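Local coordinates for protein hypothetical aldose 1-epimerase (Klebsiella pneumoniae subsp. pneumoniae MGH 78578, PDB 3TY1) that is of unconfirmed function but probably binds carbohydrate, as a putative aldose 1-epimerase with the beta-supersandwich fold of the galactose mutarotase family, at residues N188-D194 / F345-L351; T122-A128 / A322-T326; Y238-L243 / D255-F261; T248-P252 / G310-G314; I96-S100 / I132-K138. One frame throughout, in Å; residues are numbered along the deposited sequence.

Contact 1 of 5, residues N188-D194 / F345-L351; sequences NSFSLHD and FDLTYTL. With SO4 (sulfate ion), chain H.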
# COMPACT_ATOMS: atom_id res chain seq x y z
N ASN A 188 34.37 8.05 16.77
CA ASN A 188 33.51 7.00 17.33
C ASN A 188 32.12 7.56 17.69
O ASN A 188 31.36 6.88 18.36
CB ASN A 188 34.16 6.34 18.59
CG ASN A 188 34.30 7.28 19.75
OD1 ASN A 188 34.37 8.50 19.55
ND2 ASN A 188 34.37 6.74 21.00
N SER A 189 31.80 8.80 17.31
CA SER A 189 30.50 9.35 17.56
C SER A 189 29.88 9.95 16.32
O SER A 189 30.58 10.28 15.36
CB SER A 189 30.54 10.42 18.65
OG SER A 189 31.20 11.56 18.17
N PHE A 190 28.56 10.08 16.34
CA PHE A 190 27.83 10.81 15.30
C PHE A 190 26.76 11.61 16.02
O PHE A 190 26.47 11.32 17.17
CB PHE A 190 27.23 9.91 14.22
CG PHE A 190 26.16 8.98 14.70
CD1 PHE A 190 26.47 7.66 15.08
CD2 PHE A 190 24.83 9.40 14.72
CE1 PHE A 190 25.48 6.81 15.51
CE2 PHE A 190 23.84 8.54 15.15
CZ PHE A 190 24.16 7.25 15.51
N SER A 191 26.20 12.62 15.36
CA SER A 191 25.16 13.41 16.00
C SER A 191 23.99 13.58 15.06
O SER A 191 24.15 13.49 13.84
CB SER A 191 25.72 14.77 16.45
OG SER A 191 26.16 15.50 15.32
N LEU A 192 22.82 13.79 15.65
CA LEU A 192 21.61 14.14 14.94
C LEU A 192 21.26 15.57 15.32
O LEU A 192 21.36 15.93 16.49
CB LEU A 192 20.44 13.23 15.37
CG LEU A 192 20.65 11.74 15.15
CD1 LEU A 192 19.35 10.98 15.56
CD2 LEU A 192 21.01 11.49 13.68
N HIS A 193 20.82 16.35 14.34
CA HIS A 193 20.35 17.71 14.49
C HIS A 193 19.13 17.85 13.62
O HIS A 193 19.20 18.39 12.54
CB HIS A 193 21.44 18.69 14.12
CG HIS A 193 22.62 18.61 15.03
ND1 HIS A 193 22.60 19.13 16.31
CD2 HIS A 193 23.81 17.99 14.89
CE1 HIS A 193 23.76 18.87 16.89
NE2 HIS A 193 24.52 18.20 16.05
N ASP A 194 18.03 17.28 14.09
CA ASP A 194 16.78 17.31 13.36
C ASP A 194 16.04 18.61 13.69
O ASP A 194 16.15 19.12 14.82
CB ASP A 194 15.87 16.10 13.70
CG ASP A 194 16.54 14.76 13.49
OD1 ASP A 194 17.49 14.64 12.66
OD2 ASP A 194 16.11 13.80 14.18
N PHE A 345 16.00 18.97 17.71
CA PHE A 345 16.35 17.73 18.39
C PHE A 345 17.84 17.46 18.12
O PHE A 345 18.22 17.10 17.00
CB PHE A 345 15.41 16.59 17.94
CG PHE A 345 13.95 16.94 18.14
CD1 PHE A 345 13.37 16.83 19.38
CD2 PHE A 345 13.20 17.45 17.09
CE1 PHE A 345 12.04 17.22 19.60
CE2 PHE A 345 11.86 17.83 17.28
CZ PHE A 345 11.28 17.71 18.54
N ASP A 346 18.66 17.67 19.15
CA ASP A 346 20.12 17.53 19.09
C ASP A 346 20.51 16.34 19.98
O ASP A 346 20.24 16.35 21.19
CB ASP A 346 20.77 18.82 19.61
CG ASP A 346 20.32 20.03 18.84
OD1 ASP A 346 20.43 20.02 17.59
OD2 ASP A 346 19.84 20.99 19.51
N LEU A 347 21.07 15.30 19.36
CA LEU A 347 21.51 14.10 20.07
C LEU A 347 22.89 13.70 19.61
O LEU A 347 23.22 13.85 18.43
CB LEU A 347 20.53 12.92 19.86
CG LEU A 347 19.08 13.06 20.31
CD1 LEU A 347 18.25 13.69 19.20
CD2 LEU A 347 18.53 11.67 20.69
N THR A 348 23.70 13.20 20.53
CA THR A 348 25.02 12.64 20.18
C THR A 348 25.07 11.19 20.65
O THR A 348 24.82 10.90 21.83
CB THR A 348 26.17 13.45 20.81
OG1 THR A 348 26.02 14.82 20.40
CG2 THR A 348 27.49 12.94 20.33
N TYR A 349 25.39 10.31 19.73
CA TYR A 349 25.54 8.87 19.95
C TYR A 349 27.01 8.51 19.86
O TYR A 349 27.71 8.89 18.90
CB TYR A 349 24.80 8.11 18.85
CG TYR A 349 23.31 8.20 18.89
CD1 TYR A 349 22.63 9.37 18.49
CD2 TYR A 349 22.55 7.13 19.34
CE1 TYR A 349 21.22 9.45 18.54
CE2 TYR A 349 21.14 7.19 19.39
CZ TYR A 349 20.50 8.36 18.99
OH TYR A 349 19.12 8.40 19.04
N THR A 350 27.52 7.84 20.90
CA THR A 350 28.92 7.50 20.94
C THR A 350 29.07 6.00 21.13
O THR A 350 28.49 5.41 22.07
CB THR A 350 29.65 8.23 22.07
OG1 THR A 350 29.39 9.64 22.01
CG2 THR A 350 31.18 7.97 22.00
N LEU A 351 29.88 5.40 20.29
CA LEU A 351 30.23 3.99 20.41
C LEU A 351 31.49 3.93 21.31
O LEU A 351 32.60 4.37 20.95
CB LEU A 351 30.47 3.37 19.03
CG LEU A 351 30.51 1.82 19.01
CD1 LEU A 351 29.18 1.28 19.54
CD2 LEU A 351 30.79 1.26 17.63
S SO4 H . 28.00 18.50 16.51
O1 SO4 H . 29.19 17.77 16.96
O2 SO4 H . 28.04 19.91 16.88
O3 SO4 H . 27.93 18.42 15.05
O4 SO4 H . 26.80 17.91 17.12
O HOH W 1 18.67 20.52 15.45
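Y349 lies against one face of the F190 ring. CB of Y349 sits over that face, 3.8 Å from the F190 ring centroid, a CH-pi contact. The two ring planes are only 4° apart but slid so far that they barely overlap. The F190 torsion, chi1 65°, puts CG between the backbone N and the carbonyl carbon and lays the ring across Y349. At the ring edge of H193, two partners lie in plane: OD1 of D346 and O4 of a sulfate, probably from the crystallisation liquor.

The contact pairs two neighbouring antiparallel strands, 189-198 and 342-352, in the large sheet of the supersandwich. F190-Y349, L192-L347 and D194-F345 are hydrogen-bonded pairs. S189-T350, S191-T348 and H193-D346 are non-hydrogen-bonded pairs. The first three pairs carry the buried face, where CD1 of L192 comes 3.8 Å from CE1 of Y349. M114 and Y210, from strands 114-119 and 204-214, pack against this face. The carboxylate of D194 hydrogen-bonds to Y210 and forms a salt bridge with R116, and the hydroxyl of Y349 hydrogen-bonds to S212.

At the start of the first strand, ND2 of N188 donates to O of L351 at 3.0 Å, from above the carbonyl plane. On the other face, NE2 of H193 donates to sulfate O4. Its ND1 donates to OD1 of D346 at 2.7 Å. The N-H points nearly straight at OD1 but meets its anti side, 35° out of the carboxylate plane. A water bridges the same OD1 to O of D194.

Contact 2 of 5, residues T122-A128 / A322-T326; sequences TGHPVTA and AYPVT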
# COMPACT_ATOMS: atom_id res chain seq x y z
N THR A 122 2.77 9.45 18.32
CA THR A 122 3.67 8.37 18.66
C THR A 122 3.01 7.40 19.64
O THR A 122 1.88 7.58 20.07
CB THR A 122 4.98 8.93 19.30
OG1 THR A 122 6.01 7.96 19.19
CG2 THR A 122 4.77 9.37 20.79
N GLY A 123 3.73 6.33 19.96
CA GLY A 123 3.32 5.44 21.03
C GLY A 123 2.47 4.26 20.60
O GLY A 123 2.15 4.10 19.40
N HIS A 124 2.08 3.46 21.58
CA HIS A 124 1.26 2.27 21.31
C HIS A 124 -0.06 2.69 20.64
O HIS A 124 -0.53 3.80 20.85
CB HIS A 124 0.95 1.51 22.59
CG HIS A 124 2.13 0.86 23.21
ND1 HIS A 124 2.11 0.38 24.50
CD2 HIS A 124 3.38 0.61 22.74
CE1 HIS A 124 3.28 -0.16 24.79
NE2 HIS A 124 4.06 -0.05 23.73
N PRO A 125 -0.66 1.80 19.84
CA PRO A 125 -1.88 2.16 19.12
C PRO A 125 -3.14 2.30 19.97
O PRO A 125 -3.19 1.78 21.08
CB PRO A 125 -2.05 1.02 18.10
CG PRO A 125 -1.47 -0.15 18.74
CD PRO A 125 -0.24 0.42 19.54
N VAL A 126 -4.10 3.05 19.46
CA VAL A 126 -5.41 3.23 20.09
C VAL A 126 -6.33 3.73 19.04
O VAL A 126 -5.90 4.46 18.14
CB VAL A 126 -5.39 4.28 21.26
CG1 VAL A 126 -4.97 5.71 20.76
CG2 VAL A 126 -6.75 4.36 22.01
N THR A 127 -7.60 3.34 19.13
CA THR A 127 -8.66 3.90 18.30
C THR A 127 -9.33 4.99 19.14
O THR A 127 -9.89 4.71 20.16
CB THR A 127 -9.63 2.79 17.86
OG1 THR A 127 -8.87 1.74 17.24
CG2 THR A 127 -10.74 3.31 16.90
N ALA A 128 -9.23 6.23 18.69
CA ALA A 128 -9.81 7.40 19.38
C ALA A 128 -10.30 8.28 18.26
O ALA A 128 -9.79 8.19 17.15
CB ALA A 128 -8.78 8.12 20.21
N ALA A 322 5.61 5.82 25.94
CA ALA A 322 5.06 4.99 24.89
C ALA A 322 3.58 4.62 25.04
O ALA A 322 3.06 3.80 24.25
CB ALA A 322 5.94 3.70 24.73
N TYR A 323 2.90 5.19 26.03
CA TYR A 323 1.45 5.03 26.13
C TYR A 323 0.78 5.62 24.90
O TYR A 323 1.39 6.41 24.21
CB TYR A 323 0.88 5.71 27.38
CG TYR A 323 1.40 5.16 28.68
CD1 TYR A 323 1.03 3.91 29.12
CD2 TYR A 323 2.28 5.91 29.47
CE1 TYR A 323 1.52 3.40 30.33
CE2 TYR A 323 2.77 5.42 30.68
CZ TYR A 323 2.39 4.16 31.09
OH TYR A 323 2.86 3.63 32.26
N PRO A 324 -0.47 5.22 24.60
CA PRO A 324 -1.18 5.77 23.45
C PRO A 324 -1.44 7.26 23.57
O PRO A 324 -1.38 7.82 24.66
CB PRO A 324 -2.51 4.99 23.43
CG PRO A 324 -2.27 3.78 24.22
CD PRO A 324 -1.25 4.15 25.26
N VAL A 325 -1.71 7.88 22.44
CA VAL A 325 -1.90 9.33 22.34
C VAL A 325 -3.01 9.85 23.26
O VAL A 325 -2.93 11.00 23.73
CB VAL A 325 -2.10 9.76 20.87
CG1 VAL A 325 -3.45 9.21 20.33
CG2 VAL A 325 -1.99 11.27 20.73
N THR A 326 -4.02 9.01 23.55
CA THR A 326 -5.07 9.33 24.51
C THR A 326 -4.50 9.58 25.91
O THR A 326 -4.86 10.55 26.55
CB THR A 326 -6.15 8.20 24.57
OG1 THR A 326 -5.49 6.92 24.65
CG2 THR A 326 -7.03 8.22 23.34
O HOH W 2 -0.86 6.46 19.96
O HOH W 3 1.29 8.62 22.41
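V126 enters the contact with its CB, which lies 3.7 Å from CB of P324. The valine and the proline cross at about a right angle. Beyond CB the side chain forks. CG1 touches the same proline carbon and also CG1 of V325, at 3.8 Å. CG2 goes the other way, anti to the backbone N, and meets T326 tip to tip, 3.9 Å from its OG1. The methyl of T326 also reaches A128, with CG2 3.6 Å from CB.

The other end of the contact is polar. N of H124 donates to O of A322 at 2.9 Å, with an N-H...O angle of 170°. The same carbonyl oxygen lies over one face of the H124 ring, offset toward the rim. It therefore touches both backbone and side chain of this histidine. ND1 of H124 turns to E384 for its hydrogen bond. The H124 side chain also lies about 4 Å from a bound sulfate, which may mark a pocket of the supersandwich domain. G123 passes close to the A322 and Y323 carbonyls, where its backbone angles call for glycine.

A water sits between the backbones. It donates to O of T122 and O of H124 and accepts from N of V325, 3.0 Å away.

P324 holds the N-cap position of helix 325-330. The contact sets the first turn of that helix against strand 126-128, and the loop before the helix against the loop before the strand. Y133 of the partner strand 131-133 touches V325 and A128, and Q207 of strand 204-214 packs on V325 as well.

Contact 3 of 5, residues Y238-L243 / D255-F261; sequences YAKSGL and DFDEMVF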
# COMPACT_ATOMS: atom_id res chain seq x y z
N TYR A 238 3.45 -5.88 34.92
CA TYR A 238 4.42 -6.89 34.58
C TYR A 238 5.83 -6.39 34.83
O TYR A 238 6.65 -7.17 35.27
CB TYR A 238 4.26 -7.34 33.14
CG TYR A 238 5.23 -8.41 32.74
CD1 TYR A 238 5.09 -9.72 33.20
CD2 TYR A 238 6.28 -8.14 31.85
CE1 TYR A 238 5.99 -10.73 32.83
CE2 TYR A 238 7.19 -9.14 31.48
CZ TYR A 238 7.02 -10.44 31.97
OH TYR A 238 7.91 -11.42 31.59
N ALA A 239 6.09 -5.11 34.57
CA ALA A 239 7.43 -4.54 34.80
C ALA A 239 7.76 -4.31 36.30
O ALA A 239 8.91 -4.05 36.63
CB ALA A 239 7.62 -3.27 34.01
N LYS A 240 6.78 -4.39 37.19
CA LYS A 240 7.05 -4.14 38.62
C LYS A 240 8.15 -5.05 39.16
O LYS A 240 8.97 -4.59 39.92
CB LYS A 240 5.79 -4.30 39.49
CG LYS A 240 4.83 -3.12 39.47
CD LYS A 240 3.49 -3.51 40.15
CE LYS A 240 2.61 -2.31 40.46
NZ LYS A 240 1.38 -2.67 41.21
N SER A 241 8.19 -6.32 38.75
CA SER A 241 9.19 -7.25 39.27
C SER A 241 10.66 -6.92 38.90
O SER A 241 11.59 -7.32 39.60
CB SER A 241 8.84 -8.71 38.92
OG SER A 241 9.39 -9.10 37.70
N GLY A 242 10.85 -6.16 37.82
CA GLY A 242 12.16 -5.72 37.36
C GLY A 242 12.62 -4.37 37.87
O GLY A 242 13.76 -4.00 37.61
N LEU A 243 11.78 -3.65 38.61
CA LEU A 243 12.13 -2.28 39.01
C LEU A 243 13.39 -2.22 39.87
O LEU A 243 14.29 -1.44 39.58
CB LEU A 243 10.96 -1.62 39.73
CG LEU A 243 11.12 -0.16 40.15
CD1 LEU A 243 11.25 0.74 38.93
CD2 LEU A 243 9.93 0.23 41.04
N ASP A 255 10.29 -16.53 27.27
CA ASP A 255 9.05 -16.08 27.94
C ASP A 255 9.13 -14.77 28.68
O ASP A 255 8.23 -14.43 29.47
CB ASP A 255 8.47 -17.16 28.89
CG ASP A 255 8.16 -18.47 28.16
OD1 ASP A 255 7.61 -18.41 27.04
OD2 ASP A 255 8.47 -19.53 28.72
N PHE A 256 10.17 -13.99 28.42
CA PHE A 256 10.36 -12.74 29.13
C PHE A 256 9.49 -11.66 28.52
O PHE A 256 8.91 -10.84 29.24
CB PHE A 256 11.82 -12.34 29.03
CG PHE A 256 12.15 -11.10 29.81
CD1 PHE A 256 12.46 -11.19 31.16
CD2 PHE A 256 12.15 -9.86 29.20
CE1 PHE A 256 12.75 -10.06 31.90
CE2 PHE A 256 12.44 -8.72 29.92
CZ PHE A 256 12.76 -8.82 31.28
N ASP A 257 9.43 -11.66 27.18
CA ASP A 257 8.78 -10.62 26.39
C ASP A 257 9.52 -9.29 26.57
O ASP A 257 10.53 -9.06 25.92
CB ASP A 257 7.27 -10.47 26.67
CG ASP A 257 6.59 -9.47 25.69
OD1 ASP A 257 6.91 -9.50 24.47
OD2 ASP A 257 5.75 -8.68 26.10
N GLU A 258 9.04 -8.42 27.45
CA GLU A 258 9.69 -7.14 27.71
C GLU A 258 9.29 -6.56 29.05
O GLU A 258 8.21 -6.88 29.60
CB GLU A 258 9.34 -6.13 26.61
CG GLU A 258 7.87 -5.74 26.55
CD GLU A 258 7.52 -4.79 25.43
OE1 GLU A 258 8.01 -5.01 24.29
OE2 GLU A 258 6.73 -3.86 25.67
N MSE A 259 10.15 -5.69 29.56
CA MSE A 259 9.78 -4.84 30.71
C MSE A 259 10.20 -3.42 30.32
O MSE A 259 11.32 -3.20 29.83
CB MSE A 259 10.41 -5.32 32.02
CG MSE A 259 9.83 -6.59 32.50
SE MSE A 259 10.56 -7.12 34.20
CE MSE A 259 9.51 -8.76 34.39
N VAL A 260 9.27 -2.49 30.45
CA VAL A 260 9.52 -1.11 30.10
C VAL A 260 9.43 -0.27 31.36
O VAL A 260 8.62 -0.59 32.22
CB VAL A 260 8.50 -0.64 29.06
CG1 VAL A 260 8.69 0.85 28.78
CG2 VAL A 260 8.71 -1.46 27.76
N PHE A 261 10.29 0.77 31.45
CA PHE A 261 10.33 1.68 32.58
C PHE A 261 10.30 3.11 32.09
O PHE A 261 10.95 3.47 31.06
CB PHE A 261 11.56 1.41 33.46
CG PHE A 261 11.59 -0.00 33.99
CD1 PHE A 261 10.91 -0.33 35.16
CD2 PHE A 261 12.25 -1.01 33.30
CE1 PHE A 261 10.89 -1.64 35.63
CE2 PHE A 261 12.25 -2.32 33.78
CZ PHE A 261 11.58 -2.63 34.95
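Y238 and M259 cross at about a right angle. The methyl CE of M259, a selenomethionine, lies over one face of the tyrosine ring, 4.0 Å from its centroid. The selenium stands farther off and oblique, so this Met-aromatic contact is made mainly by the methyl. Beyond CG the M259 chain is fully extended, which carries CE out to OG of S241 at 3.3 Å. Y238 has CG anti to its backbone N, chi1 -179°, and its ring reaches the backbone of F256 to E258. O of E258 sits in plane at the ring edge. The hydroxyl OH of Y238 donates to O of F256 at 2.6 Å.

The segment 238-243 is a helix-like loop between strands 231-234 and 259-265. It folds back over the start of the second strand, next to strand 297-304, in the mixed sheet of the supersandwich. On the second subunit, K171 forms salt bridges with D257 and E258.

The F261 ring packs against the 239-243 turn. Its CE1 comes 3.3 Å from O of A239, and its CD1 meets CD1 of L243 at 3.9 Å as the two side chains cross obliquely. CB of A239 fills in between, 4.0 Å from CB of M259. G242 passes close to both the selenium and the F261 ring.

Contact 4 of 5, residues T248-P252 / G310-G314; sequences TYQGP and GYVTG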
# COMPACT_ATOMS: atom_id res chain seq x y z
N THR A 248 20.39 -3.41 35.55
CA THR A 248 21.11 -4.61 35.13
C THR A 248 20.26 -5.43 34.18
O THR A 248 19.06 -5.57 34.38
CB THR A 248 21.55 -5.44 36.36
OG1 THR A 248 22.36 -4.61 37.21
CG2 THR A 248 22.36 -6.66 35.96
N TYR A 249 20.89 -5.95 33.13
CA TYR A 249 20.19 -6.77 32.14
C TYR A 249 20.43 -8.26 32.37
O TYR A 249 21.53 -8.69 32.77
CB TYR A 249 20.66 -6.41 30.71
CG TYR A 249 20.29 -5.03 30.23
CD1 TYR A 249 19.05 -4.77 29.63
CD2 TYR A 249 21.18 -3.97 30.34
CE1 TYR A 249 18.71 -3.50 29.20
CE2 TYR A 249 20.87 -2.69 29.86
CZ TYR A 249 19.63 -2.46 29.30
OH TYR A 249 19.31 -1.21 28.83
N GLN A 250 19.39 -9.05 32.11
CA GLN A 250 19.47 -10.51 32.07
C GLN A 250 20.02 -10.94 30.70
O GLN A 250 20.07 -10.17 29.75
CB GLN A 250 18.07 -11.13 32.23
CG GLN A 250 17.39 -10.85 33.58
CD GLN A 250 15.98 -11.44 33.69
OE1 GLN A 250 15.61 -12.38 32.97
NE2 GLN A 250 15.19 -10.89 34.58
N GLY A 251 20.43 -12.21 30.62
CA GLY A 251 20.81 -12.86 29.38
C GLY A 251 19.51 -13.13 28.60
O GLY A 251 18.41 -12.84 29.11
N PRO A 252 19.62 -13.69 27.38
CA PRO A 252 18.43 -14.01 26.58
C PRO A 252 17.52 -14.98 27.32
O PRO A 252 17.96 -16.05 27.70
CB PRO A 252 19.01 -14.64 25.32
CG PRO A 252 20.41 -14.09 25.23
CD PRO A 252 20.88 -13.94 26.63
N GLY A 310 14.10 -11.58 19.84
CA GLY A 310 14.53 -10.19 20.01
C GLY A 310 15.24 -10.05 21.34
O GLY A 310 14.62 -10.22 22.40
N TYR A 311 16.56 -9.89 21.28
CA TYR A 311 17.38 -9.63 22.48
C TYR A 311 17.96 -8.24 22.25
O TYR A 311 18.93 -8.05 21.52
CB TYR A 311 18.46 -10.69 22.64
CG TYR A 311 19.26 -10.53 23.94
CD1 TYR A 311 18.63 -10.68 25.17
CD2 TYR A 311 20.60 -10.18 23.91
CE1 TYR A 311 19.35 -10.54 26.37
CE2 TYR A 311 21.35 -10.03 25.12
CZ TYR A 311 20.70 -10.19 26.35
OH TYR A 311 21.38 -10.02 27.53
N VAL A 312 17.29 -7.25 22.83
CA VAL A 312 17.57 -5.88 22.53
C VAL A 312 17.06 -4.96 23.64
O VAL A 312 16.13 -5.31 24.38
CB VAL A 312 16.89 -5.51 21.14
CG1 VAL A 312 15.41 -5.81 21.17
CG2 VAL A 312 17.18 -4.07 20.71
N THR A 313 17.70 -3.80 23.77
CA THR A 313 17.22 -2.78 24.66
C THR A 313 17.07 -1.47 23.91
O THR A 313 17.87 -1.12 23.02
CB THR A 313 18.16 -2.58 25.92
OG1 THR A 313 17.55 -1.65 26.84
CG2 THR A 313 19.52 -2.08 25.51
N GLY A 314 16.03 -0.75 24.27
CA GLY A 314 15.78 0.59 23.72
C GLY A 314 16.10 1.61 24.76
O GLY A 314 15.64 1.48 25.92
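Two tyrosine hydroxyls make the hydrogen bonds between Y249-P252 and Y311-T313. The contact lays a loop of the 231-234 to 259-265 connection against strand 311-318, in the mixed sheet of the supersandwich. The touching parts run roughly antiparallel, but their backbones stay apart and the gap is spanned by the two tyrosine side chains.

The packing contacts centre on Y311. CG of P252 stands over the centre of its ring, 3.8 Å from the centroid and 8° off the ring normal, a CH-pi contact. CD of P252 is 3.7 Å from CE1 of Y311. L219 touches both tyrosines. K302 of strand 297-304 makes a cation-pi contact with the Y249 ring.

Of the hydrogen bonds, one runs from OH of Y249 to OG1 of T313 at 2.7 Å. The two side chains cross at about a right angle, and OG1 lies near the plane of the tyrosine ring at its edge. The threonine torsion, chi1 -174°, sets OG1 anti to its own backbone N. This oxygen has a second partner, the carbonyl of W301. The other bond is short. OH of Y311 donates to O of Q250 at 2.6 Å, in the carbonyl plane and on a lone pair, and that oxygen also lies in the plane of the Y311 ring.

Contact 5 of 5, residues I96-S100 / I132-K138; sequences INLES and IYTLHGK. With SO4 (sulfate ion), chain L.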
# COMPACT_ATOMS: atom_id res chain seq x y z
N ILE A 96 3.60 -2.11 3.60
CA ILE A 96 3.18 -2.18 5.01
C ILE A 96 1.86 -1.49 5.11
O ILE A 96 1.72 -0.40 4.55
CB ILE A 96 4.19 -1.45 5.95
CG1 ILE A 96 5.53 -2.20 5.96
CG2 ILE A 96 3.59 -1.30 7.40
CD1 ILE A 96 6.40 -1.86 7.09
N ASN A 97 0.90 -2.11 5.80
CA ASN A 97 -0.37 -1.45 6.15
C ASN A 97 -0.29 -1.20 7.66
O ASN A 97 -0.43 -2.14 8.45
CB ASN A 97 -1.59 -2.33 5.80
CG ASN A 97 -2.89 -1.66 6.16
OD1 ASN A 97 -2.91 -0.66 6.89
ND2 ASN A 97 -4.00 -2.17 5.62
N LEU A 98 -0.01 0.03 8.05
CA LEU A 98 0.17 0.40 9.46
C LEU A 98 -1.06 0.15 10.33
O LEU A 98 -0.93 -0.14 11.55
CB LEU A 98 0.67 1.87 9.60
CG LEU A 98 2.04 2.22 9.01
CD1 LEU A 98 2.24 3.80 8.97
CD2 LEU A 98 3.20 1.54 9.77
N GLU A 99 -2.24 0.19 9.70
CA GLU A 99 -3.50 -0.07 10.40
C GLU A 99 -3.75 -1.56 10.65
O GLU A 99 -4.56 -1.92 11.51
CB GLU A 99 -4.69 0.54 9.63
CG GLU A 99 -4.84 2.08 9.78
CD GLU A 99 -3.85 2.88 8.98
OE1 GLU A 99 -3.23 2.34 8.02
OE2 GLU A 99 -3.70 4.08 9.31
N SER A 100 -3.05 -2.43 9.92
CA SER A 100 -3.27 -3.86 10.07
C SER A 100 -2.81 -4.37 11.47
O SER A 100 -2.10 -3.69 12.23
CB SER A 100 -2.61 -4.64 8.91
OG SER A 100 -1.23 -4.61 9.04
N ILE A 132 -7.81 5.11 13.81
CA ILE A 132 -6.74 4.30 14.39
C ILE A 132 -5.46 5.13 14.39
O ILE A 132 -4.99 5.51 13.34
CB ILE A 132 -6.49 3.01 13.62
CG1 ILE A 132 -7.75 2.14 13.58
CG2 ILE A 132 -5.36 2.21 14.27
CD1 ILE A 132 -7.66 0.95 12.58
N TYR A 133 -4.92 5.38 15.57
CA TYR A 133 -3.59 5.95 15.71
C TYR A 133 -2.67 4.77 15.76
O TYR A 133 -2.67 4.04 16.73
CB TYR A 133 -3.50 6.74 17.02
CG TYR A 133 -4.25 8.04 16.95
CD1 TYR A 133 -3.64 9.17 16.43
CD2 TYR A 133 -5.57 8.13 17.40
CE1 TYR A 133 -4.31 10.38 16.36
CE2 TYR A 133 -6.26 9.33 17.34
CZ TYR A 133 -5.63 10.45 16.82
OH TYR A 133 -6.29 11.63 16.75
N THR A 134 -1.88 4.60 14.71
CA THR A 134 -1.05 3.43 14.54
C THR A 134 0.27 3.54 15.30
O THR A 134 0.74 4.63 15.58
CB THR A 134 -0.82 3.17 13.05
OG1 THR A 134 -0.23 4.33 12.46
CG2 THR A 134 -2.18 2.86 12.36
N LEU A 135 0.84 2.38 15.63
CA LEU A 135 2.04 2.28 16.43
C LEU A 135 3.18 3.18 15.95
O LEU A 135 3.74 2.99 14.85
CB LEU A 135 2.55 0.82 16.46
CG LEU A 135 3.85 0.54 17.24
CD1 LEU A 135 3.73 0.93 18.72
CD2 LEU A 135 4.20 -0.95 17.15
N HIS A 136 3.55 4.12 16.79
CA HIS A 136 4.75 4.95 16.59
C HIS A 136 4.74 5.90 15.41
O HIS A 136 5.80 6.32 14.94
CB HIS A 136 6.05 4.08 16.59
CG HIS A 136 6.37 3.53 17.93
ND1 HIS A 136 6.14 4.25 19.09
CD2 HIS A 136 6.93 2.35 18.32
CE1 HIS A 136 6.53 3.53 20.13
NE2 HIS A 136 7.01 2.38 19.70
N GLY A 137 3.55 6.28 14.97
CA GLY A 137 3.43 7.32 13.97
C GLY A 137 3.91 6.93 12.58
O GLY A 137 4.04 5.71 12.23
N LYS A 138 4.18 7.95 11.79
CA LYS A 138 4.45 7.76 10.35
C LYS A 138 5.83 8.10 9.84
O LYS A 138 6.15 7.65 8.73
CB LYS A 138 3.39 8.51 9.50
CG LYS A 138 2.01 7.82 9.56
CD LYS A 138 1.03 8.38 8.52
CE LYS A 138 1.26 7.82 7.09
NZ LYS A 138 0.42 8.53 6.05
S SO4 L . 8.04 -1.04 21.15
O1 SO4 L . 8.81 -2.04 20.42
O2 SO4 L . 8.42 -1.04 22.58
O3 SO4 L . 8.27 0.30 20.60
O4 SO4 L . 6.62 -1.36 21.01
O HOH W 4 -5.38 5.53 10.78
O HOH W 5 -1.29 5.40 10.06
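Two beta turns meet here: a type I turn, N97 to S100, and a type II turn, T134 to G137. T134 stands at the centre. Its methyl CG2 lies 3.3 Å from O of L98. The threonine torsion, chi1 57°, places OG1 between the backbone N and the carbonyl carbon, where it meets a water, and turns CG2 toward O of L98. CB of L98 packs beside OG1 of T134, and CD1 of L98 reaches CG of K138 at 4.1 Å.

No direct hydrogen bond crosses the contact. E99 is modelled in two conformers. In one of them its CG touches CD1 of I132, and two waters do the bridging, both donating to OE2 of E99. One water also donates to O of I132, and the other to OG1 of T134 at 2.8 Å.

The type I turn is held from within. O of N97 accepts from both N and OG of S100, the latter at 2.7 Å. At the other turn, H136 takes no part in the contact with 96-100. Its NE2 donates to O3 of a sulfate at 2.6 Å, and H211 binds this ion too.

E99 and N97 pack against other subunits, and K138 forms a salt bridge with E108 of the third subunit. The loop before helix 100-103 lies on the end of strand 131-133 and the turn that follows it; the hairpin partner of that strand is 126-128.

Overall arrangement
Contacts 2 and 5 adjoin, with centres about 10 Å apart. Backbone pairs V126-Y133 and G123-H136 join them, and they share the hairpin of strands 126-128 and 131-133. Contacts 3 and 4, about 11 Å between centres, touch where F256 meets Q250; both reach the mixed sheet. Contact 1 stands apart in the large antiparallel sheet, about 23 to 28 Å from the other centres. Contacts 3 and 4 are nested in the chain loops closed by contacts 1 and 2. One sulfate, hydrogen-bonded to H136 of contact 5, lies about 4 Å from the side chains of H124 (contact 2) and E258 (contact 3) and may mark a shared pocket. Contacts 3 and 5 also meet the second subunit.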